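Local atomic coordinates of HTH-type transcriptional regulator PrpR (Mycobacterium tuberculosis, PDB entry 6D2S), a protein that regulates expression of the enzymes that break down short-chain fatty acids through the glyoxylate and methylcitrate cycles, and is needed for growth inside macrophages. Residues 244-249 / 260-265; 186-191 / 215-220; 162-167 / 253-258; 148-153 / 272-277. All blocks are in the same frame, centred on the assembly; numbering follows the deposited sequence. Where two conformers were deposited one is given.

Contact 1 (244-249 / 260-265); sequences AKTTAA and NFAVGL. With CA (calcium ion), chain C.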
loop_
_atom_site.group_PDB
_atom_site.type_symbol
_atom_site.label_atom_id
_atom_site.label_comp_id
_atom_site.label_asym_id
_atom_site.label_seq_id
_atom_site.Cartn_x
_atom_site.Cartn_y
_atom_site.Cartn_z
ATOM N N ALA A 244 13.122 -8.137 -1.980
ATOM C CA ALA A 244 11.881 -8.895 -1.907
ATOM C C ALA A 244 11.812 -9.674 -0.601
ATOM O O ALA A 244 12.832 -10.026 -0.004
ATOM C CB ALA A 244 11.737 -9.875 -3.086
ATOM N N LYS A 245 10.586 -9.946 -0.164
ATOM C CA LYS A 245 10.389 -10.810 0.988
ATOM C C LYS A 245 9.004 -11.427 0.898
ATOM O O LYS A 245 8.087 -10.828 0.324
ATOM C CB LYS A 245 10.539 -10.027 2.298
ATOM C CG LYS A 245 10.665 -10.895 3.531
ATOM C CD LYS A 245 11.039 -10.072 4.752
ATOM C CE LYS A 245 9.802 -9.531 5.435
ATOM N NZ LYS A 245 10.128 -8.940 6.768
ATOM N N THR A 246 8.857 -12.620 1.474
ATOM C CA THR A 246 7.522 -13.168 1.658
ATOM C C THR A 246 6.801 -12.378 2.740
ATOM O O THR A 246 7.421 -11.761 3.611
ATOM C CB THR A 246 7.559 -14.652 2.048
ATOM O OG1 THR A 246 8.306 -14.822 3.257
ATOM C CG2 THR A 246 8.175 -15.493 0.943
ATOM N N THR A 247 5.478 -12.389 2.667
ATOM C CA THR A 247 4.632 -11.768 3.672
ATOM C C THR A 247 4.096 -12.861 4.584
ATOM O O THR A 247 3.615 -13.893 4.104
ATOM C CB THR A 247 3.478 -11.009 3.021
ATOM O OG1 THR A 247 2.543 -11.950 2.475
ATOM C CG2 THR A 247 4.002 -10.131 1.902
ATOM N N ALA A 248 4.196 -12.644 5.889
ATOM C CA ALA A 248 3.631 -13.595 6.834
ATOM C C ALA A 248 2.108 -13.543 6.767
ATOM O O ALA A 248 1.515 -12.460 6.716
ATOM C CB ALA A 248 4.117 -13.293 8.249
ATOM N N ALA A 249 1.481 -14.718 6.744
ATOM C CA ALA A 249 0.023 -14.835 6.749
ATOM C C ALA A 249 -0.448 -14.665 8.187
ATOM O O ALA A 249 -0.511 -15.617 8.963
ATOM C CB ALA A 249 -0.419 -16.173 6.166
ATOM N N ASN A 260 0.072 -17.384 0.842
ATOM C CA ASN A 260 1.366 -16.739 1.009
ATOM C C ASN A 260 1.757 -15.969 -0.244
ATOM O O ASN A 260 1.600 -16.455 -1.368
ATOM C CB ASN A 260 2.445 -17.768 1.351
ATOM C CG ASN A 260 2.363 -18.238 2.794
ATOM O OD1 ASN A 260 2.006 -19.384 3.062
ATOM N ND2 ASN A 260 2.698 -17.354 3.728
ATOM N N PHE A 261 2.260 -14.758 -0.040
ATOM C CA PHE A 261 2.697 -13.896 -1.123
ATOM C C PHE A 261 4.164 -13.540 -0.941
ATOM O O PHE A 261 4.713 -13.588 0.165
ATOM C CB PHE A 261 1.864 -12.602 -1.185
ATOM C CG PHE A 261 0.391 -12.834 -1.407
ATOM C CD1 PHE A 261 -0.130 -12.897 -2.691
ATOM C CD2 PHE A 261 -0.470 -12.985 -0.332
ATOM C CE1 PHE A 261 -1.486 -13.109 -2.897
ATOM C CE2 PHE A 261 -1.827 -13.196 -0.531
ATOM C CZ PHE A 261 -2.334 -13.258 -1.815
ATOM N N ALA A 262 4.793 -13.178 -2.051
ATOM C CA ALA A 262 6.075 -12.497 -2.042
ATOM C C ALA A 262 5.868 -11.127 -2.660
ATOM O O ALA A 262 5.119 -10.981 -3.631
ATOM C CB ALA A 262 7.141 -13.272 -2.814
ATOM N N VAL A 263 6.539 -10.128 -2.102
ATOM C CA VAL A 263 6.418 -8.753 -2.562
ATOM C C VAL A 263 7.814 -8.172 -2.710
ATOM O O VAL A 263 8.709 -8.473 -1.916
ATOM C CB VAL A 263 5.558 -7.919 -1.591
ATOM C CG1 VAL A 263 5.755 -6.433 -1.832
ATOM C CG2 VAL A 263 4.095 -8.309 -1.746
ATOM N N GLY A 264 8.008 -7.361 -3.741
ATOM C CA GLY A 264 9.319 -6.803 -3.997
ATOM C C GLY A 264 9.236 -5.420 -4.597
ATOM O O GLY A 264 8.207 -5.009 -5.146
ATOM N N LEU A 265 10.348 -4.705 -4.472
ATOM C CA LEU A 265 10.556 -3.408 -5.090
ATOM C C LEU A 265 11.828 -3.461 -5.914
ATOM O O LEU A 265 12.840 -4.012 -5.469
ATOM C CB LEU A 265 10.693 -2.297 -4.043
ATOM C CG LEU A 265 9.454 -1.987 -3.215
ATOM C CD1 LEU A 265 9.828 -0.992 -2.124
ATOM C CD2 LEU A 265 8.365 -1.424 -4.127
HETATM CA CA CA C . 1.108 -10.195 6.906
HETATM O O HOH W 1 2.660 -8.487 6.125
HETATM O O HOH W 2 0.629 -10.073 4.646
HETATM O O HOH W 3 -1.269 -11.147 7.369
#
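Just past T247, whose amide bonds to F261 O at 2.9 Å, the chain gives the carbonyl oxygen of A248 to a calcium ion. A248 O lies 2.3 Å from the metal. Three waters bind the ion as well, and D250 OD2 and L252 O complete the site. The amide of F261 is buried with no polar partner in the model.

Further back the pairing is regular. K245 and V263 form a hydrogen-bonded pair, with K245 N to V263 O at 3.0 Å and the donor nearly along the C=O axis. V263 N returns a bond to K245 O. The non-hydrogen-bonded pairs on either side are close: A244 CA to G264 CA is 3.9 Å. G264 has no side chain, and the methyl of A244 sits by its CA. T246 CA gives a CA-H...O contact to F261 O at 3.2 Å.

On the face of T247 and V263, T247 turns OG1 between the backbone N and the carbonyl carbon (chi1 71°). This puts OG1 3.8 Å from F261 CB, at the edge of the ring and near its plane. The other branch, T247 CG2, touches V263 CG2 at 4.1 Å in the conformer given; V263 was modelled in two. K245 runs out on this face to a salt bridge with D153. The contact is an antiparallel strand pair of the five-stranded sheet in the GAF-clan C-terminal part, with a calcium-binding loop at its end.

Contact 2 (186-191 / 215-220); sequences VRTDKA and WVVHDA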
loop_
_atom_site.group_PDB
_atom_site.type_symbol
_atom_site.label_atom_id
_atom_site.label_comp_id
_atom_site.label_asym_id
_atom_site.label_seq_id
_atom_site.Cartn_x
_atom_site.Cartn_y
_atom_site.Cartn_z
ATOM N N VAL A 186 6.188 -5.285 -7.312
ATOM C CA VAL A 186 5.807 -6.603 -7.809
ATOM C C VAL A 186 5.298 -7.440 -6.648
ATOM O O VAL A 186 5.965 -7.552 -5.612
ATOM C CB VAL A 186 6.977 -7.324 -8.510
ATOM C CG1 VAL A 186 6.565 -8.755 -8.884
ATOM C CG2 VAL A 186 7.408 -6.560 -9.745
ATOM N N ARG A 187 4.122 -8.026 -6.822
ATOM C CA ARG A 187 3.571 -8.987 -5.882
ATOM C C ARG A 187 3.227 -10.263 -6.634
ATOM O O ARG A 187 2.694 -10.211 -7.746
ATOM C CB ARG A 187 2.326 -8.435 -5.188
ATOM C CG ARG A 187 1.705 -9.414 -4.214
ATOM C CD ARG A 187 0.469 -8.840 -3.561
ATOM N NE ARG A 187 -0.498 -8.349 -4.537
ATOM C CZ ARG A 187 -1.241 -9.134 -5.311
ATOM N NH1 ARG A 187 -1.115 -10.451 -5.233
ATOM N NH2 ARG A 187 -2.103 -8.603 -6.164
ATOM N N THR A 188 3.537 -11.407 -6.030
ATOM C CA THR A 188 3.260 -12.691 -6.653
ATOM C C THR A 188 2.869 -13.693 -5.580
ATOM O O THR A 188 3.299 -13.586 -4.429
ATOM C CB THR A 188 4.477 -13.214 -7.432
ATOM O OG1 THR A 188 4.159 -14.474 -8.035
ATOM C CG2 THR A 188 5.663 -13.404 -6.504
ATOM N N ASP A 189 2.057 -14.671 -5.966
ATOM C CA ASP A 189 1.795 -15.817 -5.115
ATOM C C ASP A 189 2.692 -16.973 -5.552
ATOM O O ASP A 189 3.482 -16.859 -6.494
ATOM C CB ASP A 189 0.308 -16.190 -5.139
ATOM C CG ASP A 189 -0.177 -16.628 -6.514
ATOM O OD1 ASP A 189 0.659 -16.955 -7.381
ATOM O OD2 ASP A 189 -1.410 -16.644 -6.722
ATOM N N LYS A 190 2.573 -18.103 -4.852
ATOM C CA LYS A 190 3.432 -19.239 -5.161
ATOM C C LYS A 190 3.204 -19.768 -6.572
ATOM O O LYS A 190 4.117 -20.373 -7.147
ATOM C CB LYS A 190 3.223 -20.354 -4.132
ATOM C CG LYS A 190 3.810 -20.030 -2.764
ATOM C CD LYS A 190 3.698 -21.187 -1.782
ATOM C CE LYS A 190 2.258 -21.414 -1.342
ATOM N NZ LYS A 190 2.175 -22.102 -0.020
ATOM N N ALA A 191 2.027 -19.535 -7.150
ATOM C CA ALA A 191 1.677 -20.055 -8.466
ATOM C C ALA A 191 2.004 -19.092 -9.603
ATOM O O ALA A 191 1.557 -19.318 -10.733
ATOM C CB ALA A 191 0.190 -20.417 -8.509
ATOM N N TRP A 215 12.078 -13.998 -11.016
ATOM C CA TRP A 215 12.801 -14.534 -9.872
ATOM C C TRP A 215 13.233 -13.436 -8.909
ATOM O O TRP A 215 13.551 -13.730 -7.752
ATOM C CB TRP A 215 14.017 -15.340 -10.350
ATOM C CG TRP A 215 14.823 -14.651 -11.412
ATOM C CD1 TRP A 215 15.746 -13.662 -11.230
ATOM C CD2 TRP A 215 14.788 -14.909 -12.824
ATOM N NE1 TRP A 215 16.283 -13.286 -12.440
ATOM C CE2 TRP A 215 15.711 -14.038 -13.432
ATOM C CE3 TRP A 215 14.063 -15.795 -13.630
ATOM C CZ2 TRP A 215 15.927 -14.021 -14.810
ATOM C CZ3 TRP A 215 14.280 -15.780 -15.001
ATOM C CH2 TRP A 215 15.203 -14.900 -15.575
ATOM N N VAL A 216 13.239 -12.176 -9.349
ATOM C CA VAL A 216 13.626 -11.096 -8.455
ATOM C C VAL A 216 12.716 -11.031 -7.234
ATOM O O VAL A 216 13.120 -10.502 -6.191
ATOM C CB VAL A 216 13.642 -9.753 -9.213
ATOM C CG1 VAL A 216 14.672 -9.800 -10.342
ATOM C CG2 VAL A 216 12.257 -9.437 -9.762
ATOM N N VAL A 217 11.494 -11.566 -7.327
ATOM C CA VAL A 217 10.575 -11.620 -6.201
ATOM C C VAL A 217 10.241 -13.054 -5.811
ATOM O O VAL A 217 10.198 -13.381 -4.621
ATOM C CB VAL A 217 9.284 -10.823 -6.492
ATOM C CG1 VAL A 217 8.269 -11.033 -5.385
ATOM C CG2 VAL A 217 9.611 -9.346 -6.649
ATOM N N HIS A 218 10.021 -13.929 -6.793
ATOM C CA HIS A 218 9.708 -15.315 -6.475
ATOM C C HIS A 218 10.825 -15.976 -5.674
ATOM O O HIS A 218 10.556 -16.868 -4.860
ATOM C CB HIS A 218 9.426 -16.103 -7.752
ATOM C CG HIS A 218 8.728 -17.406 -7.511
ATOM N ND1 HIS A 218 9.407 -18.581 -7.275
ATOM C CD2 HIS A 218 7.410 -17.713 -7.454
ATOM C CE1 HIS A 218 8.538 -19.558 -7.089
ATOM N NE2 HIS A 218 7.320 -19.059 -7.194
ATOM N N ASP A 219 12.078 -15.552 -5.877
ATOM C CA ASP A 219 13.180 -16.107 -5.093
ATOM C C ASP A 219 12.938 -15.988 -3.593
ATOM O O ASP A 219 13.528 -16.742 -2.815
ATOM C CB ASP A 219 14.499 -15.405 -5.444
ATOM C CG ASP A 219 15.131 -15.915 -6.739
ATOM O OD1 ASP A 219 14.659 -16.923 -7.305
ATOM O OD2 ASP A 219 16.114 -15.290 -7.187
ATOM N N ALA A 220 12.093 -15.044 -3.161
ATOM C CA ALA A 220 11.826 -14.895 -1.732
ATOM C C ALA A 220 11.266 -16.172 -1.120
ATOM O O ALA A 220 11.535 -16.469 0.052
ATOM C CB ALA A 220 10.863 -13.729 -1.492
#
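V217 of the short helix 215-218 packs on V186 and T188 of strand 183-189, in the five-stranded antiparallel sheet of the GAF-clan C-terminal part. The two strand residues are two apart, so both point their side chains at the helix. V217 divides its methyls between them. V217 CG2 lies 3.8 Å from V186 CB, and it touches V186 CG1 as well. V217 CG1 lies 3.7 Å from T188 CG2, and these two side chains pass each other heading opposite ways. V217 was modelled in two conformers, and these distances hold for one of them. The same valine also reaches A262 on the neighbouring strand.

T188 keeps its polar branch off the valine. Its OG1 is anti to the backbone N (chi1 -180°) and bonds to D189 O at 2.9 Å, using an in-plane lone pair of that carbonyl. That turns CG2 to the helix. The threonine thus presents a methyl to the contact while its hydroxyl bonds to the next carbonyl.

H218 meets the chain at D189 and K190. With CG anti to the backbone N (chi1 -164°), the ring heads toward K190. It points its edge there, with K190 O in its plane. H218 NE2 is 3.5 Å from K190 O, a straight but long and weak hydrogen bond. H218 CD2 lies 4.1 Å from D189 O. F221 meets the ring edge-to-face. The chemistry implies a contact held mainly by methyl groups of beta-branched side chains, with the histidine adding one weak polar tie at its partly exposed margin.

Contact 3 (162-167 / 253-258); sequences GFETVC and GYLGPH
E164 meets G253, Y254 and L255 with nearly the whole length of its side chain. It stands in the first turn of helix 163-170, whose N-cap is G162. Its CG lies between the backbone N and the carbonyl carbon (chi1 69°), and the chain then bends at chi2 (-91°). E164 CG sits over one face of the Y254 ring, 3.8 Å from the ring centroid and offset toward the rim. This is a CH-pi contact.

The carboxylate lies against the backbone of G253 to L255. E164 OE2 accepts the amide N of L255 at 2.9 Å, through its anti lone pair. The same OE2 also lies 3.2 Å from G253 CA and 3.3 Å from L255 CB. G253 has a positive phi of 83° and no side chain, so the carboxylate can press against its CA. The G253 amide is buried and has no polar partner in the model. T165 adds its OG1, 3.6 Å from Y254 CD2.

E164 also reaches toward the calcium ion held by A248, D250 and L252. Its side chain comes within about 4 Å of the metal but does not bind it. Both carboxylate oxygens lie close to calcium-bound waters, OE1 near one and OE2 near another. The carboxylate would add negative charge near the ion. E164 is therefore placed as a second-shell group, joining the start of a helix in the IrrE-like part to the calcium-binding loop of the C-terminal part.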
loop_
_atom_site.group_PDB
_atom_site.type_symbol
_atom_site.label_atom_id
_atom_site.label_comp_id
_atom_site.label_asym_id
_atom_site.label_seq_id
_atom_site.Cartn_x
_atom_site.Cartn_y
_atom_site.Cartn_z
ATOM N N GLY A 162 2.580 -3.474 8.022
ATOM C CA GLY A 162 3.230 -4.639 7.455
ATOM C C GLY A 162 4.119 -4.329 6.256
ATOM O O GLY A 162 4.091 -3.248 5.675
ATOM N N PHE A 163 4.918 -5.336 5.898
ATOM C CA PHE A 163 5.929 -5.200 4.850
ATOM C C PHE A 163 5.320 -4.752 3.519
ATOM O O PHE A 163 5.827 -3.823 2.880
ATOM C CB PHE A 163 6.655 -6.535 4.701
ATOM C CG PHE A 163 7.907 -6.468 3.871
ATOM C CD1 PHE A 163 7.855 -6.674 2.506
ATOM C CD2 PHE A 163 9.135 -6.217 4.467
ATOM C CE1 PHE A 163 9.010 -6.630 1.739
ATOM C CE2 PHE A 163 10.291 -6.171 3.707
ATOM C CZ PHE A 163 10.226 -6.371 2.340
ATOM N N GLU A 164 4.235 -5.403 3.070
ATOM C CA GLU A 164 3.685 -5.010 1.775
ATOM C C GLU A 164 3.022 -3.641 1.839
ATOM O O GLU A 164 2.957 -2.944 0.818
ATOM C CB GLU A 164 2.703 -6.063 1.244
ATOM C CG GLU A 164 1.393 -6.177 2.008
ATOM C CD GLU A 164 1.451 -7.194 3.137
ATOM O OE1 GLU A 164 2.534 -7.360 3.758
ATOM O OE2 GLU A 164 0.405 -7.838 3.389
ATOM N N THR A 165 2.532 -3.236 3.018
ATOM C CA THR A 165 1.956 -1.899 3.153
ATOM C C THR A 165 3.023 -0.828 2.960
ATOM O O THR A 165 2.788 0.169 2.271
ATOM C CB THR A 165 1.275 -1.763 4.519
ATOM O OG1 THR A 165 0.305 -2.809 4.664
ATOM C CG2 THR A 165 0.573 -0.406 4.662
ATOM N N VAL A 166 4.209 -1.034 3.544
ATOM C CA VAL A 166 5.333 -0.124 3.307
ATOM C C VAL A 166 5.715 -0.121 1.831
ATOM O O VAL A 166 5.907 0.939 1.228
ATOM C CB VAL A 166 6.544 -0.508 4.177
ATOM C CG1 VAL A 166 7.745 0.391 3.835
ATOM C CG2 VAL A 166 6.203 -0.416 5.682
ATOM N N CYS A 167 5.880 -1.311 1.243
ATOM C CA CYS A 167 6.317 -1.388 -0.157
ATOM C C CYS A 167 5.340 -0.671 -1.071
ATOM O O CYS A 167 5.738 0.077 -1.973
ATOM C CB CYS A 167 6.460 -2.838 -0.609
ATOM S SG CYS A 167 7.850 -3.698 0.065
ATOM N N GLY A 253 -0.298 -6.165 7.401
ATOM C CA GLY A 253 -0.237 -6.065 5.956
ATOM C C GLY A 253 -1.602 -6.215 5.312
ATOM O O GLY A 253 -2.473 -6.906 5.848
ATOM N N TYR A 254 -1.806 -5.577 4.158
ATOM C CA TYR A 254 -3.126 -5.596 3.541
ATOM C C TYR A 254 -3.407 -6.879 2.773
ATOM O O TYR A 254 -4.566 -7.127 2.437
ATOM C CB TYR A 254 -3.312 -4.390 2.606
ATOM C CG TYR A 254 -2.363 -4.349 1.420
ATOM C CD1 TYR A 254 -2.618 -5.095 0.269
ATOM C CD2 TYR A 254 -1.224 -3.550 1.442
ATOM C CE1 TYR A 254 -1.748 -5.054 -0.815
ATOM C CE2 TYR A 254 -0.354 -3.504 0.359
ATOM C CZ TYR A 254 -0.620 -4.255 -0.762
ATOM O OH TYR A 254 0.247 -4.204 -1.837
ATOM N N LEU A 255 -2.396 -7.698 2.484
ATOM C CA LEU A 255 -2.647 -8.921 1.732
ATOM C C LEU A 255 -3.327 -9.957 2.621
ATOM O O LEU A 255 -2.923 -10.176 3.767
ATOM C CB LEU A 255 -1.344 -9.468 1.149
ATOM C CG LEU A 255 -0.798 -8.632 -0.019
ATOM C CD1 LEU A 255 0.629 -9.027 -0.397
ATOM C CD2 LEU A 255 -1.719 -8.732 -1.237
ATOM N N GLY A 256 -4.377 -10.582 2.094
ATOM C CA GLY A 256 -5.153 -11.535 2.849
ATOM C C GLY A 256 -4.300 -12.669 3.382
ATOM O O GLY A 256 -3.350 -13.119 2.735
ATOM N N PRO A 257 -4.620 -13.146 4.585
ATOM C CA PRO A 257 -3.903 -14.290 5.155
ATOM C C PRO A 257 -4.297 -15.633 4.558
ATOM O O PRO A 257 -3.844 -16.665 5.058
ATOM C CB PRO A 257 -4.297 -14.219 6.637
ATOM C CG PRO A 257 -5.676 -13.664 6.608
ATOM C CD PRO A 257 -5.686 -12.661 5.481
ATOM N N HIS A 258 -5.123 -15.641 3.509
ATOM C CA HIS A 258 -5.592 -16.893 2.929
ATOM C C HIS A 258 -4.491 -17.650 2.196
ATOM O O HIS A 258 -4.630 -18.858 1.984
ATOM C CB HIS A 258 -6.765 -16.627 1.983
ATOM C CG HIS A 258 -6.429 -15.715 0.843
ATOM N ND1 HIS A 258 -6.074 -14.395 1.024
ATOM C CD2 HIS A 258 -6.397 -15.933 -0.494
ATOM C CE1 HIS A 258 -5.837 -13.841 -0.152
ATOM N NE2 HIS A 258 -6.027 -14.752 -1.088
#

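Contact 4 (148-153 / 272-277); sequences LRYDID and AHKLVY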
loop_
_atom_site.group_PDB
_atom_site.type_symbol
_atom_site.label_atom_id
_atom_site.label_comp_id
_atom_site.label_asym_id
_atom_site.label_seq_id
_atom_site.Cartn_x
_atom_site.Cartn_y
_atom_site.Cartn_z
ATOM N N LEU A 148 15.832 6.509 7.068
ATOM C CA LEU A 148 16.063 5.091 7.296
ATOM C C LEU A 148 16.610 4.390 6.063
ATOM O O LEU A 148 16.661 3.155 6.035
ATOM C CB LEU A 148 14.767 4.415 7.743
ATOM C CG LEU A 148 14.336 4.764 9.173
ATOM C CD1 LEU A 148 12.951 4.171 9.467
ATOM C CD2 LEU A 148 15.359 4.286 10.190
ATOM N N ARG A 149 16.999 5.155 5.039
ATOM C CA ARG A 149 17.575 4.602 3.816
ATOM C C ARG A 149 16.690 3.498 3.249
ATOM O O ARG A 149 17.162 2.440 2.821
ATOM C CB ARG A 149 19.006 4.106 4.062
ATOM C CG ARG A 149 19.969 5.197 4.534
ATOM C CD ARG A 149 19.950 6.370 3.563
ATOM N NE ARG A 149 21.068 7.288 3.754
ATOM C CZ ARG A 149 21.153 8.483 3.176
ATOM N NH1 ARG A 149 20.169 8.905 2.387
ATOM N NH2 ARG A 149 22.210 9.255 3.383
ATOM N N TYR A 150 15.382 3.749 3.258
ATOM C CA TYR A 150 14.404 2.881 2.603
ATOM C C TYR A 150 14.401 1.470 3.184
ATOM O O TYR A 150 14.016 0.515 2.512
ATOM C CB TYR A 150 14.633 2.849 1.084
ATOM C CG TYR A 150 14.226 4.156 0.432
ATOM C CD1 TYR A 150 15.078 5.249 0.442
ATOM C CD2 TYR A 150 12.976 4.302 -0.167
ATOM C CE1 TYR A 150 14.712 6.452 -0.136
ATOM C CE2 TYR A 150 12.604 5.505 -0.758
ATOM C CZ TYR A 150 13.474 6.575 -0.731
ATOM O OH TYR A 150 13.109 7.767 -1.313
ATOM N N ASP A 151 14.789 1.327 4.449
ATOM C CA ASP A 151 14.696 0.035 5.126
ATOM C C ASP A 151 13.227 -0.296 5.376
ATOM O O ASP A 151 12.595 0.293 6.260
ATOM C CB ASP A 151 15.477 0.061 6.441
ATOM C CG ASP A 151 15.611 -1.319 7.058
ATOM O OD1 ASP A 151 16.744 -1.689 7.434
ATOM O OD2 ASP A 151 14.581 -2.039 7.130
ATOM N N ILE A 152 12.686 -1.248 4.605
ATOM C CA ILE A 152 11.254 -1.543 4.642
ATOM C C ILE A 152 10.841 -2.048 6.017
ATOM O O ILE A 152 9.770 -1.698 6.530
ATOM C CB ILE A 152 10.900 -2.556 3.538
ATOM C CG1 ILE A 152 11.235 -1.971 2.154
ATOM C CG2 ILE A 152 9.412 -2.940 3.629
ATOM C CD1 ILE A 152 11.500 -3.033 1.092
ATOM N N ASP A 153 11.671 -2.884 6.634
ATOM C CA ASP A 153 11.335 -3.427 7.950
ATOM C C ASP A 153 11.336 -2.348 9.033
ATOM O O ASP A 153 10.437 -2.313 9.887
ATOM C CB ASP A 153 12.313 -4.545 8.300
ATOM C CG ASP A 153 12.120 -5.770 7.424
ATOM O OD1 ASP A 153 11.015 -6.350 7.461
ATOM O OD2 ASP A 153 13.054 -6.136 6.681
ATOM N N ALA A 272 20.131 3.179 -6.473
ATOM C CA ALA A 272 20.270 2.215 -5.385
ATOM C C ALA A 272 21.214 2.675 -4.281
ATOM O O ALA A 272 21.243 2.045 -3.219
ATOM C CB ALA A 272 20.742 0.863 -5.934
ATOM N N HIS A 273 21.991 3.741 -4.482
ATOM C CA HIS A 273 22.896 4.120 -3.408
ATOM C C HIS A 273 22.141 4.650 -2.192
ATOM O O HIS A 273 22.688 4.630 -1.087
ATOM C CB HIS A 273 23.933 5.139 -3.891
ATOM C CG HIS A 273 23.358 6.456 -4.301
ATOM N ND1 HIS A 273 22.661 6.629 -5.477
ATOM C CD2 HIS A 273 23.407 7.674 -3.709
ATOM C CE1 HIS A 273 22.282 7.893 -5.580
ATOM N NE2 HIS A 273 22.723 8.548 -4.521
ATOM N N LYS A 274 20.897 5.098 -2.364
ATOM C CA LYS A 274 20.096 5.556 -1.236
ATOM C C LYS A 274 19.446 4.416 -0.461
ATOM O O LYS A 274 18.804 4.676 0.562
ATOM C CB LYS A 274 19.013 6.523 -1.727
ATOM C CG LYS A 274 19.575 7.748 -2.445
ATOM C CD LYS A 274 18.675 8.187 -3.596
ATOM C CE LYS A 274 17.284 8.551 -3.121
ATOM N NZ LYS A 274 17.222 9.892 -2.465
ATOM N N LEU A 275 19.566 3.176 -0.930
ATOM C CA LEU A 275 18.997 2.023 -0.239
ATOM C C LEU A 275 20.002 1.457 0.751
ATOM O O LEU A 275 21.155 1.215 0.394
ATOM C CB LEU A 275 18.629 0.911 -1.218
ATOM C CG LEU A 275 17.680 1.222 -2.371
ATOM C CD1 LEU A 275 17.551 -0.025 -3.240
ATOM C CD2 LEU A 275 16.335 1.640 -1.833
ATOM N N VAL A 276 19.549 1.181 1.976
ATOM C CA VAL A 276 20.444 0.484 2.893
ATOM C C VAL A 276 20.857 -0.859 2.303
ATOM O O VAL A 276 21.951 -1.362 2.586
ATOM C CB VAL A 276 19.792 0.335 4.281
ATOM C CG1 VAL A 276 18.544 -0.521 4.204
ATOM C CG2 VAL A 276 20.802 -0.243 5.281
ATOM N N TYR A 277 20.018 -1.429 1.434
ATOM C CA TYR A 277 20.241 -2.763 0.882
ATOM C C TYR A 277 21.448 -2.857 -0.044
ATOM O O TYR A 277 21.902 -3.975 -0.320
ATOM C CB TYR A 277 18.986 -3.212 0.133
ATOM C CG TYR A 277 17.766 -3.219 1.018
ATOM C CD1 TYR A 277 17.672 -4.110 2.084
ATOM C CD2 TYR A 277 16.721 -2.328 0.802
ATOM C CE1 TYR A 277 16.557 -4.117 2.907
ATOM C CE2 TYR A 277 15.606 -2.331 1.612
ATOM C CZ TYR A 277 15.532 -3.225 2.664
ATOM O OH TYR A 277 14.422 -3.226 3.462
#
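R149 and L275 bring their CA atoms to 5.0 Å, and the backbone from 149 to 153 runs 38° from that of 274 to 277. L148 to D151 form a type I' turn. R149 has positive phi and is the C-prime residue of a Schellman motif that ends the preceding helix. The carbonyl oxygen of R149 accepts the amide N of V276 at 2.8 Å.

Y277 makes the second bond. Its OH accepts the amide N of I152 at 2.9 Å, with the N-H at the edge of the ring and near its plane. With CG anti to the carbonyl carbon (chi1 -58°), the ring heads toward I152. The ring also places Y277 CE2 3.4 Å from Y150 O. It crosses the I152 side chain at about a right angle, and I152 CB is 3.6 Å from Y277 OH. V276 CG1 sits over the centre of the same ring and touches D151 CB at 3.8 Å.

On the other flank Y150 packs CB against L275 CD2 at 3.6 Å. R149 lays its CB and CD against K274 O, CD at 3.6 Å. The polar ends of Y150 and K274 both go to E146, on separate carboxylate oxygens. Y150 OH also has the amide of I181.

D151 is the N-cap of helix 152-159, its OD2 bonded to the amide of L154. The chemistry implies that amides at the start of this helix are met by two groups: the aspartate of its own chain segment and, for I152, a tyrosine hydroxyl from the distant C-terminal loop.

How the contacts relate
Contacts 1 and 2 share one antiparallel sheet, their centres about 7 Å apart. Strand 261-268 pairs with 183-189 on one side and 239-247 on the other. Contact 3 lies about 8 Å from contact 1 between centres, where the loop joining strands 239-247 and 261-268 meets helix 163-170. Contact 4 is farther out, its centre about 17 Å from that of contact 1. The salt bridge K245-D153 ties these two together, and F163 of contact 3 packs on I152 of contact 4. Along the chain contact 4 encloses the others. Contact 2 closes before contact 1 opens, and contacts 1 and 3 interleave. Contacts 3 and 4 join the IrrE-like part to the C-terminal part.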